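PDB 2BOY: 3-chlorocatechol 1,2-dioxygenase from Rhodococcus opacus, which probably cleaves the aromatic ring of catechols such as 3-chlorocatechol between the two hydroxyl-bearing carbons, using oxygen and a bound ferric iron. Local coordinates for residues T205-G217 with N222-K234. Sequence-based numbering, arbitrary orientation.
Sequences TTQLYFENGQWTG and NAVKPELLLSLDK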
ATOM      1  N   THR A 205      24.753  -7.025  -6.182  1.00 17.38           N
ATOM      2  CA  THR A 205      24.381  -5.892  -5.316  1.00 16.92           C
ATOM      3  C   THR A 205      24.493  -6.267  -3.873  1.00 16.30           C
ATOM      4  O   THR A 205      23.891  -7.245  -3.425  1.00 17.67           O
ATOM      5  CB  THR A 205      22.952  -5.475  -5.643  1.00 17.43           C
ATOM      6  OG1 THR A 205      22.930  -4.960  -6.986  1.00 16.11           O
ATOM      7  CG2 THR A 205      22.505  -4.233  -4.731  1.00 17.67           C
ATOM      8  N   THR A 206      25.196  -5.444  -3.082  1.00 16.55           N
ATOM      9  CA  THR A 206      25.377  -5.830  -1.702  1.00 15.57           C
ATOM     10  C   THR A 206      25.676  -4.595  -0.830  1.00 15.23           C
ATOM     11  O   THR A 206      25.723  -3.470  -1.331  1.00 14.87           O
ATOM     12  CB  THR A 206      26.488  -6.942  -1.609  1.00 16.56           C
ATOM     13  OG1 THR A 206      26.487  -7.555  -0.310  1.00 18.34           O
ATOM     14  CG2 THR A 206      27.925  -6.405  -1.826  1.00 19.33           C
ATOM     15  N   GLN A 207      25.845  -4.835   0.458  1.00 15.57           N
ATOM     16  CA  GLN A 207      26.127  -3.760   1.431  1.00 16.43           C
ATOM     17  C   GLN A 207      27.128  -4.320   2.397  1.00 17.00           C
ATOM     18  O   GLN A 207      27.069  -5.509   2.716  1.00 17.72           O
ATOM     19  CB  GLN A 207      24.881  -3.466   2.247  1.00 16.13           C
ATOM     20  CG  GLN A 207      23.785  -2.793   1.439  1.00 20.48           C
ATOM     21  CD  GLN A 207      22.712  -2.179   2.293  1.00 19.91           C
ATOM     22  OE1 GLN A 207      22.979  -1.673   3.392  1.00 20.25           O
ATOM     23  NE2 GLN A 207      21.495  -2.196   1.782  1.00 20.57           N
ATOM     24  N   LEU A 208      27.999  -3.471   2.940  1.00 16.90           N
ATOM     25  CA  LEU A 208      28.911  -3.971   3.983  1.00 16.26           C
ATOM     26  C   LEU A 208      28.726  -3.096   5.217  1.00 16.81           C
ATOM     27  O   LEU A 208      28.602  -1.902   5.080  1.00 16.34           O
ATOM     28  CB  LEU A 208      30.371  -3.917   3.490  1.00 15.65           C
ATOM     29  CG  LEU A 208      30.612  -4.828   2.265  1.00 17.41           C
ATOM     30  CD1 LEU A 208      31.982  -4.602   1.634  1.00 15.85           C
ATOM     31  CD2 LEU A 208      30.414  -6.311   2.637  1.00 19.29           C
ATOM     32  N   TYR A 209      28.681  -3.716   6.383  1.00 17.07           N
ATOM     33  CA  TYR A 209      28.382  -3.079   7.665  1.00 17.37           C
ATOM     34  C   TYR A 209      29.626  -3.170   8.545  1.00 18.69           C
ATOM     35  O   TYR A 209      30.593  -3.807   8.168  1.00 20.42           O
ATOM     36  CB  TYR A 209      27.257  -3.841   8.336  1.00 16.15           C
ATOM     37  CG  TYR A 209      26.011  -3.952   7.482  1.00 16.64           C
ATOM     38  CD1 TYR A 209      25.789  -5.072   6.689  1.00 16.94           C
ATOM     39  CD2 TYR A 209      25.055  -2.926   7.485  1.00 17.12           C
ATOM     40  CE1 TYR A 209      24.658  -5.163   5.891  1.00 18.36           C
ATOM     41  CE2 TYR A 209      23.915  -3.008   6.684  1.00 17.79           C
ATOM     42  CZ  TYR A 209      23.730  -4.131   5.900  1.00 17.51           C
ATOM     43  OH  TYR A 209      22.597  -4.238   5.124  1.00 18.05           O
ATOM     44  N   PHE A 210      29.622  -2.514   9.699  1.00 21.12           N
ATOM     45  CA  PHE A 210      30.820  -2.441  10.575  1.00 22.77           C
ATOM     46  C   PHE A 210      30.500  -3.200  11.859  1.00 25.02           C
ATOM     47  O   PHE A 210      29.510  -2.878  12.520  1.00 25.14           O
ATOM     48  CB  PHE A 210      31.156  -0.984  10.814  1.00 22.30           C
ATOM     49  CG  PHE A 210      31.463  -0.245   9.555  1.00 23.72           C
ATOM     50  CD1 PHE A 210      30.479   0.469   8.885  1.00 24.90           C
ATOM     51  CD2 PHE A 210      32.727  -0.343   8.977  1.00 24.41           C
ATOM     52  CE1 PHE A 210      30.761   1.092   7.703  1.00 22.19           C
ATOM     53  CE2 PHE A 210      33.009   0.291   7.786  1.00 25.02           C
ATOM     54  CZ  PHE A 210      32.023   1.011   7.149  1.00 24.33           C
ATOM     55  N   GLU A 211      31.277  -4.254  12.127  1.00 26.89           N
ATOM     56  CA  GLU A 211      31.118  -5.193  13.256  1.00 30.63           C
ATOM     57  C   GLU A 211      30.669  -4.516  14.549  1.00 32.49           C
ATOM     58  O   GLU A 211      29.740  -4.940  15.228  1.00 33.63           O
ATOM     59  CB  GLU A 211      32.490  -5.775  13.577  1.00 30.87           C
ATOM     60  CG  GLU A 211      32.533  -7.270  13.515  1.00 34.74           C
ATOM     61  CD  GLU A 211      33.937  -7.760  13.333  1.00 36.60           C
ATOM     62  OE1 GLU A 211      34.884  -7.075  13.795  1.00 36.71           O
ATOM     63  OE2 GLU A 211      34.076  -8.820  12.709  1.00 39.81           O
ATOM     64  N   ASN A 212      31.364  -3.441  14.862  1.00 34.09           N
ATOM     65  CA  ASN A 212      31.239  -2.783  16.149  1.00 36.76           C
ATOM     66  C   ASN A 212      30.080  -1.775  16.192  1.00 35.81           C
ATOM     67  O   ASN A 212      29.842  -1.150  17.219  1.00 35.76           O
ATOM     68  CB  ASN A 212      32.583  -2.095  16.421  1.00 38.33           C
ATOM     69  CG  ASN A 212      33.637  -2.407  15.312  1.00 42.86           C
ATOM     70  OD1 ASN A 212      34.817  -2.659  15.612  1.00 49.63           O
ATOM     71  ND2 ASN A 212      33.200  -2.408  14.029  1.00 43.75           N
ATOM     72  N   GLY A 213      29.345  -1.652  15.090  1.00 34.15           N
ATOM     73  CA  GLY A 213      28.441  -0.526  14.909  1.00 32.32           C
ATOM     74  C   GLY A 213      27.106  -0.719  15.599  1.00 30.90           C
ATOM     75  O   GLY A 213      26.638  -1.836  15.790  1.00 30.40           O
ATOM     76  N   GLN A 214      26.469   0.377  15.973  1.00 29.86           N
ATOM     77  CA  GLN A 214      25.161   0.240  16.600  1.00 29.96           C
ATOM     78  C   GLN A 214      24.156  -0.133  15.500  1.00 26.87           C
ATOM     79  O   GLN A 214      24.373   0.183  14.341  1.00 26.24           O
ATOM     80  CB  GLN A 214      24.776   1.549  17.339  1.00 31.30           C
ATOM     81  CG  GLN A 214      24.864   2.790  16.500  1.00 37.91           C
ATOM     82  CD  GLN A 214      25.041   4.106  17.313  1.00 44.85           C
ATOM     83  OE1 GLN A 214      24.487   4.261  18.418  1.00 47.69           O
ATOM     84  NE2 GLN A 214      25.802   5.048  16.744  1.00 44.79           N
ATOM     85  N   TRP A 215      23.090  -0.814  15.879  1.00 25.48           N
ATOM     86  CA  TRP A 215      21.984  -1.185  14.976  1.00 25.79           C
ATOM     87  C   TRP A 215      22.257  -2.406  14.077  1.00 24.47           C
ATOM     88  O   TRP A 215      21.370  -2.795  13.342  1.00 22.79           O
ATOM     89  CB  TRP A 215      21.496   0.027  14.138  1.00 24.81           C
ATOM     90  CG  TRP A 215      21.329   1.292  14.939  1.00 26.72           C
ATOM     91  CD1 TRP A 215      22.058   2.442  14.826  1.00 28.71           C
ATOM     92  CD2 TRP A 215      20.347   1.545  15.962  1.00 28.59           C
ATOM     93  NE1 TRP A 215      21.599   3.384  15.722  1.00 31.46           N
ATOM     94  CE2 TRP A 215      20.556   2.857  16.434  1.00 30.00           C
ATOM     95  CE3 TRP A 215      19.308   0.789  16.523  1.00 30.51           C
ATOM     96  CZ2 TRP A 215      19.767   3.430  17.455  1.00 32.79           C
ATOM     97  CZ3 TRP A 215      18.513   1.355  17.522  1.00 31.80           C
ATOM     98  CH2 TRP A 215      18.745   2.666  17.975  1.00 32.70           C
ATOM     99  N   THR A 216      23.446  -3.038  14.135  1.00 24.18           N
ATOM    100  CA  THR A 216      23.640  -4.230  13.276  1.00 24.85           C
ATOM    101  C   THR A 216      22.698  -5.384  13.623  1.00 25.44           C
ATOM    102  O   THR A 216      22.436  -6.251  12.775  1.00 25.62           O
ATOM    103  CB  THR A 216      25.073  -4.748  13.274  1.00 25.46           C
ATOM    104  OG1 THR A 216      25.390  -5.253  14.588  1.00 25.91           O
ATOM    105  CG2 THR A 216      26.050  -3.595  13.004  1.00 23.45           C
ATOM    106  N   GLY A 217      22.212  -5.397  14.874  1.00 25.72           N
ATOM    107  CA  GLY A 217      21.229  -6.369  15.324  1.00 26.10           C
ATOM    108  C   GLY A 217      19.778  -5.904  15.289  1.00 26.37           C
ATOM    109  O   GLY A 217      18.910  -6.623  15.742  1.00 26.39           O
ATOM    110  N   ASN A 222      16.008  -4.748   7.990  1.00 18.55           N
ATOM    111  CA  ASN A 222      16.242  -6.217   8.062  1.00 20.45           C
ATOM    112  C   ASN A 222      17.162  -6.751   6.973  1.00 20.14           C
ATOM    113  O   ASN A 222      16.966  -7.873   6.463  1.00 19.88           O
ATOM    114  CB  ASN A 222      14.919  -6.988   8.041  1.00 20.08           C
ATOM    115  CG  ASN A 222      14.205  -6.916   9.346  1.00 25.45           C
ATOM    116  OD1 ASN A 222      13.099  -6.357   9.443  1.00 29.36           O
ATOM    117  ND2 ASN A 222      14.826  -7.466  10.386  1.00 24.32           N
ATOM    118  N   ALA A 223      18.172  -5.955   6.629  1.00 19.00           N
ATOM    119  CA  ALA A 223      19.029  -6.295   5.500  1.00 19.06           C
ATOM    120  C   ALA A 223      20.459  -6.678   5.908  1.00 18.80           C
ATOM    121  O   ALA A 223      21.339  -6.807   5.035  1.00 18.02           O
ATOM    122  CB  ALA A 223      19.068  -5.103   4.493  1.00 19.35           C
ATOM    123  N   VAL A 224      20.712  -6.862   7.216  1.00 17.41           N
ATOM    124  CA  VAL A 224      22.048  -7.246   7.637  1.00 17.88           C
ATOM    125  C   VAL A 224      22.166  -8.772   7.480  1.00 18.96           C
ATOM    126  O   VAL A 224      21.252  -9.516   7.825  1.00 18.27           O
ATOM    127  CB  VAL A 224      22.385  -6.832   9.078  1.00 18.57           C
ATOM    128  CG1 VAL A 224      23.718  -7.449   9.590  1.00 19.23           C
ATOM    129  CG2 VAL A 224      22.415  -5.300   9.214  1.00 18.88           C
ATOM    130  N   LYS A 225      23.289  -9.203   6.922  1.00 18.57           N
ATOM    131  CA  LYS A 225      23.641 -10.636   6.897  1.00 19.13           C
ATOM    132  C   LYS A 225      25.066 -10.793   7.463  1.00 18.30           C
ATOM    133  O   LYS A 225      25.915  -9.879   7.360  1.00 18.04           O
ATOM    134  CB  LYS A 225      23.508 -11.220   5.464  1.00 19.23           C
ATOM    135  CG  LYS A 225      22.130 -10.968   4.793  1.00 18.91           C
ATOM    136  CD  LYS A 225      22.127 -11.556   3.391  1.00 19.86           C
ATOM    137  CE  LYS A 225      20.866 -11.230   2.547  1.00 18.46           C
ATOM    138  NZ  LYS A 225      21.077 -11.801   1.167  1.00 16.88           N
ATOM    139  N   PRO A 226      25.321 -11.927   8.121  1.00 18.63           N
ATOM    140  CA  PRO A 226      26.559 -12.088   8.866  1.00 18.16           C
ATOM    141  C   PRO A 226      27.785 -12.055   7.967  1.00 17.61           C
ATOM    142  O   PRO A 226      28.828 -11.674   8.465  1.00 18.81           O
ATOM    143  CB  PRO A 226      26.408 -13.459   9.550  1.00 18.34           C
ATOM    144  CG  PRO A 226      25.325 -14.198   8.790  1.00 19.28           C
ATOM    145  CD  PRO A 226      24.434 -13.121   8.182  1.00 19.32           C
ATOM    146  N   GLU A 227      27.683 -12.485   6.712  1.00 18.24           N
ATOM    147  CA  GLU A 227      28.829 -12.453   5.791  1.00 18.77           C
ATOM    148  C   GLU A 227      29.257 -11.044   5.438  1.00 18.83           C
ATOM    149  O   GLU A 227      30.352 -10.867   4.919  1.00 18.07           O
ATOM    150  CB  GLU A 227      28.528 -13.194   4.475  1.00 18.30           C
ATOM    151  CG  GLU A 227      28.105 -14.651   4.655  1.00 19.50           C
ATOM    152  CD  GLU A 227      26.617 -14.848   4.987  1.00 20.41           C
ATOM    153  OE1 GLU A 227      26.196 -16.035   5.187  1.00 21.51           O
ATOM    154  OE2 GLU A 227      25.857 -13.848   5.083  1.00 20.11           O
ATOM    155  N   LEU A 228      28.416 -10.055   5.773  1.00 18.80           N
ATOM    156  CA  LEU A 228      28.620  -8.652   5.332  1.00 17.48           C
ATOM    157  C   LEU A 228      29.127  -7.712   6.455  1.00 17.78           C
ATOM    158  O   LEU A 228      29.205  -6.496   6.284  1.00 18.09           O
ATOM    159  CB  LEU A 228      27.289  -8.110   4.785  1.00 16.40           C
ATOM    160  CG  LEU A 228      26.671  -8.973   3.647  1.00 17.32           C
ATOM    161  CD1 LEU A 228      25.303  -8.436   3.256  1.00 17.76           C
ATOM    162  CD2 LEU A 228      27.649  -9.042   2.438  1.00 17.89           C
ATOM    163  N   LEU A 229      29.482  -8.288   7.586  1.00 18.01           N
ATOM    164  CA  LEU A 229      30.044  -7.515   8.678  1.00 19.88           C
ATOM    165  C   LEU A 229      31.579  -7.395   8.584  1.00 20.98           C
ATOM    166  O   LEU A 229      32.296  -8.407   8.521  1.00 19.85           O
ATOM    167  CB  LEU A 229      29.586  -8.091  10.020  1.00 20.44           C
ATOM    168  CG  LEU A 229      28.053  -8.004  10.272  1.00 21.61           C
ATOM    169  CD1 LEU A 229      27.657  -9.061  11.300  1.00 19.73           C
ATOM    170  CD2 LEU A 229      27.728  -6.612  10.780  1.00 22.84           C
ATOM    171  N   LEU A 230      32.062  -6.156   8.540  1.00 19.23           N
ATOM    172  CA  LEU A 230      33.489  -5.900   8.390  1.00 21.05           C
ATOM    173  C   LEU A 230      34.125  -5.693   9.749  1.00 22.18           C
ATOM    174  O   LEU A 230      33.467  -5.183  10.658  1.00 22.25           O
ATOM    175  CB  LEU A 230      33.715  -4.607   7.614  1.00 20.12           C
ATOM    176  CG  LEU A 230      33.180  -4.522   6.180  1.00 21.74           C
ATOM    177  CD1 LEU A 230      33.356  -3.093   5.653  1.00 23.28           C
ATOM    178  CD2 LEU A 230      33.858  -5.529   5.250  1.00 22.22           C
ATOM    179  N   SER A 231      35.390  -6.084   9.862  1.00 23.21           N
ATOM    180  CA  SER A 231      36.219  -5.736  11.021  1.00 24.77           C
ATOM    181  C   SER A 231      37.131  -4.578  10.652  1.00 24.60           C
ATOM    182  O   SER A 231      37.688  -4.535   9.561  1.00 24.83           O
ATOM    183  CB  SER A 231      37.054  -6.936  11.459  1.00 24.73           C
ATOM    184  OG  SER A 231      37.928  -7.342  10.426  1.00 30.53           O
ATOM    185  N   LEU A 232      37.280  -3.649  11.579  1.00 25.06           N
ATOM    186  CA  LEU A 232      38.092  -2.457  11.420  1.00 25.99           C
ATOM    187  C   LEU A 232      39.362  -2.576  12.270  1.00 27.16           C
ATOM    188  O   LEU A 232      39.282  -2.970  13.460  1.00 25.70           O
ATOM    189  CB  LEU A 232      37.299  -1.277  11.955  1.00 26.99           C
ATOM    190  CG  LEU A 232      36.656  -0.260  11.014  1.00 30.72           C
ATOM    191  CD1 LEU A 232      36.392  -0.824   9.617  1.00 31.35           C
ATOM    192  CD2 LEU A 232      35.423   0.383  11.665  1.00 32.78           C
ATOM    193  N   ASP A 233      40.506  -2.242  11.674  1.00 26.51           N
ATOM    194  CA  ASP A 233      41.758  -2.113  12.425  1.00 28.96           C
ATOM    195  C   ASP A 233      42.108  -0.645  12.576  1.00 29.66           C
ATOM    196  O   ASP A 233      42.097   0.109  11.606  1.00 29.75           O
ATOM    197  CB  ASP A 233      42.896  -2.848  11.715  1.00 29.42           C
ATOM    198  CG  ASP A 233      42.703  -4.365  11.711  1.00 33.59           C
ATOM    199  OD1 ASP A 233      42.001  -4.876  12.619  1.00 35.47           O
ATOM    200  OD2 ASP A 233      43.223  -5.126  10.856  1.00 37.56           O
ATOM    201  N   LYS A 234      42.406  -0.227  13.797  1.00 30.19           N
ATOM    202  CA  LYS A 234      42.790   1.157  14.034  1.00 32.66           C
ATOM    203  C   LYS A 234      44.277   1.323  13.757  1.00 33.70           C
ATOM    204  O   LYS A 234      45.100   0.651  14.372  1.00 33.27           O
ATOM    205  CB  LYS A 234      42.473   1.545  15.478  1.00 33.15           C
ATOM    206  CG  LYS A 234      42.442   3.038  15.732  1.00 35.82           C
ATOM    207  CD  LYS A 234      42.090   3.333  17.183  1.00 41.14           C
ATOM    208  CE  LYS A 234      42.138   4.823  17.439  1.00 43.50           C
ATOM    209  NZ  LYS A 234      42.705   5.151  18.798  1.00 48.89           N
TER
HETATM  210  O   HOH W   1      36.172  -4.578  14.159  1.00 33.73           O
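Tyr209 turns its CG beside its own backbone N (chi1 -56°), which swings the ring back along its strand to lie against Val224, whose CG2 is likewise set beside its backbone N. That methyl sits over the ring centre, 3.7 Å from the Tyr209 centroid, in a CH-pi contact that suits a flat aromatic face to a compact branched side chain. The setting is a parallel strand pair, 204-210 with 229-236, in the beta core of an intradiol dioxygenase. Three backbone bonds run across the pair and its ends: Tyr209 N gives a nearly straight bond of 2.8 Å to Leu228 O, Leu230 N reaches Tyr209 O, and Glu211 N reaches Leu230 O.

The phenol OH makes a weak hydrogen bond of 2.9 Å to Ala223 O and is also bonded to Arg188 NH2, whose NH1 holds Gln207 OE1. Arg188 and Gln207 both line the benzhydroxamic acid pocket, and Gln207 lies beside the iron ligands His191 and His193, which places Tyr209 probably in the second shell of the site. A phenylalanine here would probably leave Arg188 without one of its acceptors and Ala223 O without its phenol partner.

On the opposite face of the sheet, Leu208 CB meets Leu230 CD1 at 3.8 Å, while Phe210 lies alongside Leu230 and receives Leu232 CD1 at its ring edge; Leu103 and Phe105 of strand 102-110 extend this apolar layer, where leucine's branched end fills space without polar cost. Polar residues suit the solvent-facing end of the pair: one water donates to Glu211 OE1 and Asn212 OD1, each at 2.8 Å, and accepts from Leu232 N at 3.0 Å.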